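Local coordinates for protein DegT/DnrJ/EryC1/StrS aminotransferase (Brucella abortus 2308, PDB 4QGR) that binds pyridoxal 5'-phosphate and probably works as a transaminase that transfers amino groups with this cofactor, at residues A[65-70]-A[96-101]; A[71-76]-A[208-213]; A[85-88]-A[94-97]. One frame throughout, in Å; residues are numbered along the deposited sequence.

Interaction 1 of 3, residues A[65-70]-A[96-101]; sequences NGTDAL and AEVVAL. With PLP (pyridoxal-5'-phosphate), chain E.
Val98 packs against Thr67 and Leu70 where, in the PLP-dependent aminotransferase fold, the turn leading into helix 68-76 meets helix 94-101 beside the cofactor phosphate. The contact across the two segments is van der Waals packing, mostly of methyls. Val98 divides its two methyls: CG1 lies 3.4 Å from the backbone Thr67 O and 3.6 Å from Thr67 CG2, while CG2 rests 3.8 Å from Leu70 CB. A beta-branched residue suits this place because its two short arms fill neighbouring spots along one helix face. Glu97 touches the edge of the patch, but its carboxylate is turned to the second subunit, bonding to His227 and the backbone N of Gly240 there.

Polar bonds run to the phosphate. Gly66 N gives PLP O1P a bond of 2.8 Å, and Gly66, having no side chain, lets the phosphate ester lie close against the backbone. Thr67 OG1 donates to PLP O2P, with Thr67 N adding a weak bond to the same oxygen. The threonine serves both sides: chi1 of -60° sets CG2 anti to the backbone N, facing Val98, and leaves OG1 beside that N, facing the phosphate.

Capping bonds hold the turn. Asn65 OD1 accepts from two backbone donors: Thr67 N lies in the carbonyl plane, whereas Asp68 N, 2.8 Å from Asn65 OD1, is tilted 29° from that plane.

Interaction 2 of 3, residues A[71-76]-A[208-213]; sequences QMPLMT and GAMFTN
Met210 lays its thioether against the side of helix 68-76, overlapping the methyl end of Met72 and the ring of Pro73. Its sulfur is the middle of the contact: Met210 SD lies 3.8 Å from Pro73 CD and 3.9 Å from both Met72 CB and Met72 CE. The two methionines approach each other at about a right angle; the sulfur of Met210 touches Met72 at both CB and CE, and the two methyls, Met72 CE and Met210 CE, come to 3.5 Å, tighter than usual for two methyl carbons.

Torsions explain this meeting. Both chains leave the backbone with CG anti to the carbonyl carbon and then bend at the last bond, chi3 being -86° in Met72 and -70° in Met210, which turns each methyl aside from the run of its chain. Methionine suits the interface between helix and sheet because it is long and unbranched and its sulfur is readily polarised.

Pro73 offers a compact, rigid apolar surface. Having no N-H, it leaves the preceding turn without its backbone bond, and the helix is kinked here. One turn on, Thr76 OG1 donates to Pro73 O over 2.8 Å, keeping the hydroxyl paired within its own helix.

Strand 208-212 runs between strands 59-63 and 190-194 of the central sheet, with Ile61 also packing on Met210. Met72 reaches Cys63 of strand 59-63 and Val224 of helix 215-224, while helix 94-101 covers Leu74 on another part of helix 68-76.

Interaction 3 of 3, residues A[85-88]-A[94-97]; sequences VFVP and ATAE. With PLP (pyridoxal-5'-phosphate), chain E.
Strand 83-88 and the first turn of helix 94-101 come closest at Val87 and Ala96, whose CA atoms are 6.4 Å apart, a spacing that leaves room for small side chains in the first half of a beta-alpha-beta unit completed by strand 105-109.

Val87 points at the helix and spreads across two successive residues. Its CG2 meets Ala96 CB at 4.0 Å, and its CG1 lies 3.9 Å from the backbone Thr95 O. Val87 CB is also 4.1 Å from Thr95 CG2. Valine is apt here, since it favours extended backbone and presents a broad, short apolar surface; the single methyl of Ala96 lets the helix lie near the sheet.

Pro88 continues the patch at the end of the strand. Its ring and the Thr95 side chain meet at about a right angle, with Pro88 CD touching Thr95 CG2 at 4.0 Å. Phe108 of strand 105-109 packs on both Val87 and Ala96.

Thr95 has two different faces. With chi1 at -48°, CG2 stands anti to the backbone N and turns to Val87 and Pro88, while OG1 lies beside that N and bonds to Asp170 and Thr91. The cofactor lies beyond: Ala94 CB sits 3.8 Å from PLP C6, and Thr95 OG1 is 3.9 Å from PLP N1, too long for a direct bond.

Thus the methyl is spent on packing and the hydroxyl on Asp170 and Thr91. In aminotransferases of this fold an aspartate usually faces the pyridine nitrogen, so Thr95 may steady Asp170 as a second-shell residue, whereas its own carbonyl oxygen is buried by Val87 without a polar partner.

How the interactions relate
From the N terminus, 65-70 leads into helix 68-76 at the cofactor phosphate and 71-76 continues it. Strand 83-88 comes next, and interaction 3 closes a short loop from it to helix 94-101. Interaction 1 closes a wider loop: it begins earlier, at 65-70, and ends on the same stretch of helix, sharing Ala96 and Glu97. Interaction 2 spans 131 residues to strand 208-212; its segments alternate with those of interaction 1, so the two cross, while interaction 3 falls wholly within its span. Interaction 1 joins the two helices, and interactions 2 and 3 tie each of them to the central sheet, with interactions 1 and 3 both touching the cofactor.

Interaction 1 of 3, residues A[65-70]-A[96-101]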
loop_
_atom_site.group_PDB
_atom_site.type_symbol
_atom_site.label_atom_id
_atom_site.label_comp_id
_atom_site.label_asym_id
_atom_site.label_seq_id
_atom_site.Cartn_x
_atom_site.Cartn_y
_atom_site.Cartn_z
ATOM N N ASN A 65 -3.952 -0.989 -3.717
ATOM C CA ASN A 65 -5.101 -1.629 -3.141
ATOM C C ASN A 65 -6.299 -0.689 -3.205
ATOM O O ASN A 65 -6.174 0.490 -3.582
ATOM C CB ASN A 65 -4.833 -2.116 -1.688
ATOM C CG ASN A 65 -4.611 -0.959 -0.739
ATOM O OD1 ASN A 65 -5.509 -0.149 -0.515
ATOM N ND2 ASN A 65 -3.413 -0.842 -0.227
ATOM N N GLY A 66 -7.460 -1.238 -2.892
ATOM C CA GLY A 66 -8.736 -0.511 -3.024
ATOM C C GLY A 66 -9.000 0.499 -1.943
ATOM O O GLY A 66 -9.953 1.290 -2.052
ATOM N N THR A 67 -8.205 0.470 -0.882
ATOM C CA THR A 67 -8.325 1.449 0.203
ATOM C C THR A 67 -7.572 2.708 -0.237
ATOM O O THR A 67 -8.130 3.841 -0.250
ATOM C CB THR A 67 -7.741 0.883 1.518
ATOM O OG1 THR A 67 -8.457 -0.303 1.878
ATOM C CG2 THR A 67 -7.843 1.917 2.621
ATOM N N ASP A 68 -6.322 2.512 -0.657
ATOM C CA ASP A 68 -5.559 3.580 -1.304
ATOM C C ASP A 68 -6.354 4.273 -2.411
ATOM O O ASP A 68 -6.249 5.517 -2.606
ATOM C CB ASP A 68 -4.250 3.054 -1.941
ATOM C CG ASP A 68 -3.203 2.518 -0.946
ATOM O OD1 ASP A 68 -3.422 2.360 0.307
ATOM O OD2 ASP A 68 -2.128 2.136 -1.456
ATOM N N ALA A 69 -7.084 3.485 -3.194
ATOM C CA ALA A 69 -7.847 3.952 -4.325
ATOM C C ALA A 69 -8.939 4.926 -3.980
ATOM O O ALA A 69 -9.260 5.779 -4.802
ATOM C CB ALA A 69 -8.418 2.795 -5.119
ATOM N N LEU A 70 -9.453 4.827 -2.768
ATOM C CA LEU A 70 -10.438 5.784 -2.230
ATOM C C LEU A 70 -9.770 6.988 -1.568
ATOM O O LEU A 70 -10.291 8.107 -1.653
ATOM C CB LEU A 70 -11.321 5.077 -1.195
ATOM C CG LEU A 70 -12.171 3.902 -1.710
ATOM C CD1 LEU A 70 -12.702 3.063 -0.573
ATOM C CD2 LEU A 70 -13.346 4.476 -2.493
ATOM N N ALA A 96 -15.279 4.435 4.980
ATOM C CA ALA A 96 -15.238 5.474 6.001
ATOM C C ALA A 96 -13.847 5.782 6.515
ATOM O O ALA A 96 -13.543 6.919 6.812
ATOM C CB ALA A 96 -16.120 5.121 7.177
ATOM N N GLU A 97 -13.007 4.760 6.631
ATOM C CA GLU A 97 -11.725 4.912 7.245
ATOM C C GLU A 97 -10.840 5.926 6.539
ATOM O O GLU A 97 -10.162 6.715 7.215
ATOM C CB GLU A 97 -11.032 3.563 7.281
ATOM C CG GLU A 97 -9.624 3.586 7.858
ATOM C CD GLU A 97 -8.991 2.201 7.711
ATOM O OE1 GLU A 97 -8.801 1.762 6.563
ATOM O OE2 GLU A 97 -8.779 1.528 8.770
ATOM N N VAL A 98 -10.857 5.923 5.203
ATOM C CA VAL A 98 -10.003 6.836 4.440
ATOM C C VAL A 98 -10.364 8.305 4.696
ATOM O O VAL A 98 -9.480 9.177 4.693
ATOM C CB VAL A 98 -9.964 6.556 2.928
ATOM C CG1 VAL A 98 -9.410 5.163 2.666
ATOM C CG2 VAL A 98 -11.326 6.768 2.262
ATOM N N VAL A 99 -11.637 8.546 4.991
ATOM C CA VAL A 99 -12.128 9.881 5.283
ATOM C C VAL A 99 -11.496 10.406 6.586
ATOM O O VAL A 99 -10.936 11.496 6.611
ATOM C CB VAL A 99 -13.672 9.891 5.337
ATOM C CG1 VAL A 99 -14.203 11.257 5.776
ATOM C CG2 VAL A 99 -14.282 9.472 4.035
ATOM N N ALA A 100 -11.537 9.596 7.655
ATOM C CA ALA A 100 -10.819 9.883 8.896
ATOM C C ALA A 100 -9.317 10.010 8.754
ATOM O O ALA A 100 -8.678 10.898 9.358
ATOM C CB ALA A 100 -11.175 8.829 9.936
ATOM N N LEU A 101 -8.731 9.112 7.987
ATOM C CA LEU A 101 -7.300 9.126 7.747
ATOM C C LEU A 101 -6.829 10.460 7.212
ATOM O O LEU A 101 -5.838 11.001 7.726
ATOM C CB LEU A 101 -6.909 8.000 6.808
ATOM C CG LEU A 101 -5.405 7.791 6.705
ATOM C CD1 LEU A 101 -4.913 7.071 7.942
ATOM C CD2 LEU A 101 -5.071 6.955 5.478
HETATM N N1 PLP E . -14.402 -0.856 -0.469
HETATM C C2 PLP E . -15.199 -1.938 -0.403
HETATM C C2A PLP E . -16.690 -1.840 -0.617
HETATM C C3 PLP E . -14.562 -3.269 -0.201
HETATM O O3 PLP E . -15.337 -4.347 -0.188
HETATM C C4 PLP E . -13.099 -3.316 0.065
HETATM C C4A PLP E . -12.250 -4.517 0.225
HETATM O O4A PLP E . -12.423 -5.529 -0.422
HETATM C C5 PLP E . -12.362 -2.049 -0.024
HETATM C C6 PLP E . -13.071 -0.875 -0.290
HETATM C C5A PLP E . -10.867 -2.009 0.205
HETATM O O4P PLP E . -10.140 -2.691 -0.827
HETATM P P PLP E . -8.750 -3.427 -0.495
HETATM O O1P PLP E . -8.077 -3.724 -1.832
HETATM O O2P PLP E . -7.964 -2.543 0.439
HETATM O O3P PLP E . -9.244 -4.721 0.173
#

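Interaction 2 of 3, residues A[71-76]-A[208-213]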
loop_
_atom_site.group_PDB
_atom_site.type_symbol
_atom_site.label_atom_id
_atom_site.label_comp_id
_atom_site.label_asym_id
_atom_site.label_seq_id
_atom_site.Cartn_x
_atom_site.Cartn_y
_atom_site.Cartn_z
ATOM N N GLN A 71 -8.631 6.758 -0.907
ATOM C CA GLN A 71 -7.901 7.820 -0.244
ATOM C C GLN A 71 -7.351 8.835 -1.247
ATOM O O GLN A 71 -7.439 10.042 -1.031
ATOM C CB GLN A 71 -6.740 7.241 0.557
ATOM C CG GLN A 71 -5.847 8.257 1.278
ATOM C CD GLN A 71 -4.720 7.553 2.045
ATOM O OE1 GLN A 71 -4.724 6.323 2.167
ATOM N NE2 GLN A 71 -3.703 8.293 2.443
ATOM N N MET A 72 -6.715 8.363 -2.306
ATOM C CA MET A 72 -6.022 9.308 -3.175
ATOM C C MET A 72 -6.904 10.392 -3.800
ATOM O O MET A 72 -6.499 11.572 -3.864
ATOM C CB MET A 72 -5.168 8.575 -4.203
ATOM C CG MET A 72 -3.986 7.861 -3.546
ATOM S SD MET A 72 -2.856 7.193 -4.792
ATOM C CE MET A 72 -3.559 5.597 -5.196
ATOM N N PRO A 73 -8.114 10.034 -4.268
ATOM C CA PRO A 73 -8.964 11.088 -4.802
ATOM C C PRO A 73 -9.337 12.154 -3.749
ATOM O O PRO A 73 -9.483 13.328 -4.119
ATOM C CB PRO A 73 -10.192 10.339 -5.272
ATOM C CG PRO A 73 -9.673 8.992 -5.654
ATOM C CD PRO A 73 -8.583 8.702 -4.665
ATOM N N LEU A 74 -9.516 11.743 -2.482
ATOM C CA LEU A 74 -9.779 12.732 -1.428
ATOM C C LEU A 74 -8.588 13.666 -1.276
ATOM O O LEU A 74 -8.757 14.891 -1.095
ATOM C CB LEU A 74 -10.064 12.033 -0.086
ATOM C CG LEU A 74 -11.327 11.175 -0.041
ATOM C CD1 LEU A 74 -11.416 10.401 1.277
ATOM C CD2 LEU A 74 -12.566 12.018 -0.163
ATOM N N MET A 75 -7.372 13.111 -1.362
ATOM C CA MET A 75 -6.175 13.919 -1.261
ATOM C C MET A 75 -6.050 14.925 -2.403
ATOM O O MET A 75 -5.703 16.108 -2.181
ATOM C CB MET A 75 -4.907 13.070 -1.182
ATOM C CG MET A 75 -4.819 12.176 0.038
ATOM S SD MET A 75 -3.455 11.038 -0.038
ATOM C CE MET A 75 -2.035 12.104 0.029
ATOM N N THR A 76 -6.336 14.489 -3.610
ATOM C CA THR A 76 -6.225 15.395 -4.768
ATOM C C THR A 76 -7.197 16.553 -4.664
ATOM O O THR A 76 -6.899 17.632 -5.168
ATOM C CB THR A 76 -6.461 14.720 -6.128
ATOM O OG1 THR A 76 -7.816 14.276 -6.220
ATOM C CG2 THR A 76 -5.544 13.583 -6.311
ATOM N N GLY A 208 -5.213 -2.587 -6.688
ATOM C CA GLY A 208 -6.353 -1.688 -6.838
ATOM C C GLY A 208 -6.242 -0.831 -8.073
ATOM O O GLY A 208 -5.247 -0.889 -8.783
ATOM N N ALA A 209 -7.279 -0.043 -8.355
ATOM C CA ALA A 209 -7.160 0.953 -9.411
ATOM C C ALA A 209 -8.172 2.065 -9.215
ATOM O O ALA A 209 -9.198 1.908 -8.495
ATOM C CB ALA A 209 -7.384 0.313 -10.764
ATOM N N MET A 210 -7.940 3.127 -9.962
ATOM C CA MET A 210 -8.846 4.299 -10.010
ATOM C C MET A 210 -9.163 4.568 -11.454
ATOM O O MET A 210 -8.357 4.266 -12.333
ATOM C CB MET A 210 -8.221 5.529 -9.363
ATOM C CG MET A 210 -7.804 5.262 -7.915
ATOM S SD MET A 210 -6.790 6.548 -7.174
ATOM C CE MET A 210 -5.291 6.281 -8.109
ATOM N N PHE A 211 -10.335 5.157 -11.672
ATOM C CA PHE A 211 -10.906 5.356 -12.992
ATOM C C PHE A 211 -11.438 6.781 -13.132
ATOM O O PHE A 211 -12.092 7.304 -12.223
ATOM C CB PHE A 211 -12.056 4.375 -13.213
ATOM C CG PHE A 211 -11.737 2.958 -12.823
ATOM C CD1 PHE A 211 -10.829 2.218 -13.572
ATOM C CD2 PHE A 211 -12.332 2.362 -11.739
ATOM C CE1 PHE A 211 -10.528 0.908 -13.260
ATOM C CE2 PHE A 211 -11.999 1.057 -11.390
ATOM C CZ PHE A 211 -11.121 0.319 -12.154
ATOM N N THR A 212 -11.170 7.436 -14.264
ATOM C CA THR A 212 -11.778 8.728 -14.491
ATOM C C THR A 212 -11.660 9.113 -15.959
ATOM O O THR A 212 -10.773 8.649 -16.671
ATOM C CB THR A 212 -11.153 9.832 -13.619
ATOM O OG1 THR A 212 -11.932 11.032 -13.730
ATOM C CG2 THR A 212 -9.693 10.096 -13.966
ATOM N N ASN A 213 -12.614 9.940 -16.391
ATOM C CA ASN A 213 -12.505 10.601 -17.691
ATOM C C ASN A 213 -11.845 11.961 -17.685
ATOM O O ASN A 213 -11.650 12.561 -18.743
ATOM C CB ASN A 213 -13.883 10.727 -18.317
ATOM C CG ASN A 213 -14.437 9.398 -18.744
ATOM O OD1 ASN A 213 -13.714 8.525 -19.177
ATOM N ND2 ASN A 213 -15.753 9.246 -18.632
#

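Interaction 3 of 3, residues A[85-88]-A[94-97]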
loop_
_atom_site.group_PDB
_atom_site.type_symbol
_atom_site.label_atom_id
_atom_site.label_comp_id
_atom_site.label_asym_id
_atom_site.label_seq_id
_atom_site.Cartn_x
_atom_site.Cartn_y
_atom_site.Cartn_z
ATOM N N VAL A 85 -17.636 14.001 4.558
ATOM C CA VAL A 85 -17.784 13.054 3.411
ATOM C C VAL A 85 -18.870 12.039 3.773
ATOM O O VAL A 85 -18.838 11.397 4.860
ATOM C CB VAL A 85 -16.469 12.332 3.065
ATOM C CG1 VAL A 85 -16.668 11.337 1.931
ATOM C CG2 VAL A 85 -15.329 13.296 2.764
ATOM N N PHE A 86 -19.868 11.905 2.901
ATOM C CA PHE A 86 -21.078 11.099 3.168
ATOM C C PHE A 86 -20.890 9.700 2.627
ATOM O O PHE A 86 -20.560 9.551 1.445
ATOM C CB PHE A 86 -22.320 11.811 2.550
ATOM C CG PHE A 86 -22.502 13.175 3.117
ATOM C CD1 PHE A 86 -21.761 14.253 2.604
ATOM C CD2 PHE A 86 -23.218 13.357 4.284
ATOM C CE1 PHE A 86 -21.827 15.481 3.155
ATOM C CE2 PHE A 86 -23.317 14.612 4.845
ATOM C CZ PHE A 86 -22.616 15.677 4.307
ATOM N N VAL A 87 -21.021 8.708 3.514
ATOM C CA VAL A 87 -20.700 7.293 3.223
ATOM C C VAL A 87 -21.747 6.376 3.838
ATOM O O VAL A 87 -22.432 6.747 4.826
ATOM C CB VAL A 87 -19.271 6.916 3.731
ATOM C CG1 VAL A 87 -18.265 7.920 3.200
ATOM C CG2 VAL A 87 -19.182 6.912 5.252
ATOM N N PRO A 88 -21.899 5.160 3.265
ATOM C CA PRO A 88 -22.718 4.196 3.993
ATOM C C PRO A 88 -22.010 3.667 5.230
ATOM O O PRO A 88 -20.791 3.722 5.334
ATOM C CB PRO A 88 -22.910 3.056 2.977
ATOM C CG PRO A 88 -22.284 3.507 1.709
ATOM C CD PRO A 88 -21.307 4.570 2.051
ATOM N N ALA A 94 -12.923 0.395 4.932
ATOM C CA ALA A 94 -12.170 1.321 4.095
ATOM C C ALA A 94 -12.977 2.538 3.632
ATOM O O ALA A 94 -12.461 3.590 3.657
ATOM C CB ALA A 94 -11.633 0.601 2.884
ATOM N N THR A 95 -14.262 2.367 3.243
ATOM C CA THR A 95 -15.096 3.464 2.705
ATOM C C THR A 95 -15.109 4.685 3.678
ATOM O O THR A 95 -15.007 5.831 3.257
ATOM C CB THR A 95 -16.521 2.949 2.405
ATOM O OG1 THR A 95 -16.457 1.697 1.658
ATOM C CG2 THR A 95 -17.358 3.992 1.627
ATOM N N ALA A 96 -15.279 4.435 4.980
ATOM C CA ALA A 96 -15.238 5.474 6.001
ATOM C C ALA A 96 -13.847 5.782 6.515
ATOM O O ALA A 96 -13.543 6.919 6.812
ATOM C CB ALA A 96 -16.120 5.121 7.177
ATOM N N GLU A 97 -13.007 4.760 6.631
ATOM C CA GLU A 97 -11.725 4.912 7.245
ATOM C C GLU A 97 -10.840 5.926 6.539
ATOM O O GLU A 97 -10.162 6.715 7.215
ATOM C CB GLU A 97 -11.032 3.563 7.281
ATOM C CG GLU A 97 -9.624 3.586 7.858
ATOM C CD GLU A 97 -8.991 2.201 7.711
ATOM O OE1 GLU A 97 -8.801 1.762 6.563
ATOM O OE2 GLU A 97 -8.779 1.528 8.770
HETATM N N1 PLP E . -14.402 -0.856 -0.469
HETATM C C2 PLP E . -15.199 -1.938 -0.403
HETATM C C2A PLP E . -16.690 -1.840 -0.617
HETATM C C3 PLP E . -14.562 -3.269 -0.201
HETATM O O3 PLP E . -15.337 -4.347 -0.188
HETATM C C4 PLP E . -13.099 -3.316 0.065
HETATM C C4A PLP E . -12.250 -4.517 0.225
HETATM O O4A PLP E . -12.423 -5.529 -0.422
HETATM C C5 PLP E . -12.362 -2.049 -0.024
HETATM C C6 PLP E . -13.071 -0.875 -0.290
HETATM C C5A PLP E . -10.867 -2.009 0.205
HETATM O O4P PLP E . -10.140 -2.691 -0.827
HETATM P P PLP E . -8.750 -3.427 -0.495
HETATM O O1P PLP E . -8.077 -3.724 -1.832
HETATM O O2P PLP E . -7.964 -2.543 0.439
HETATM O O3P PLP E . -9.244 -4.721 0.173
#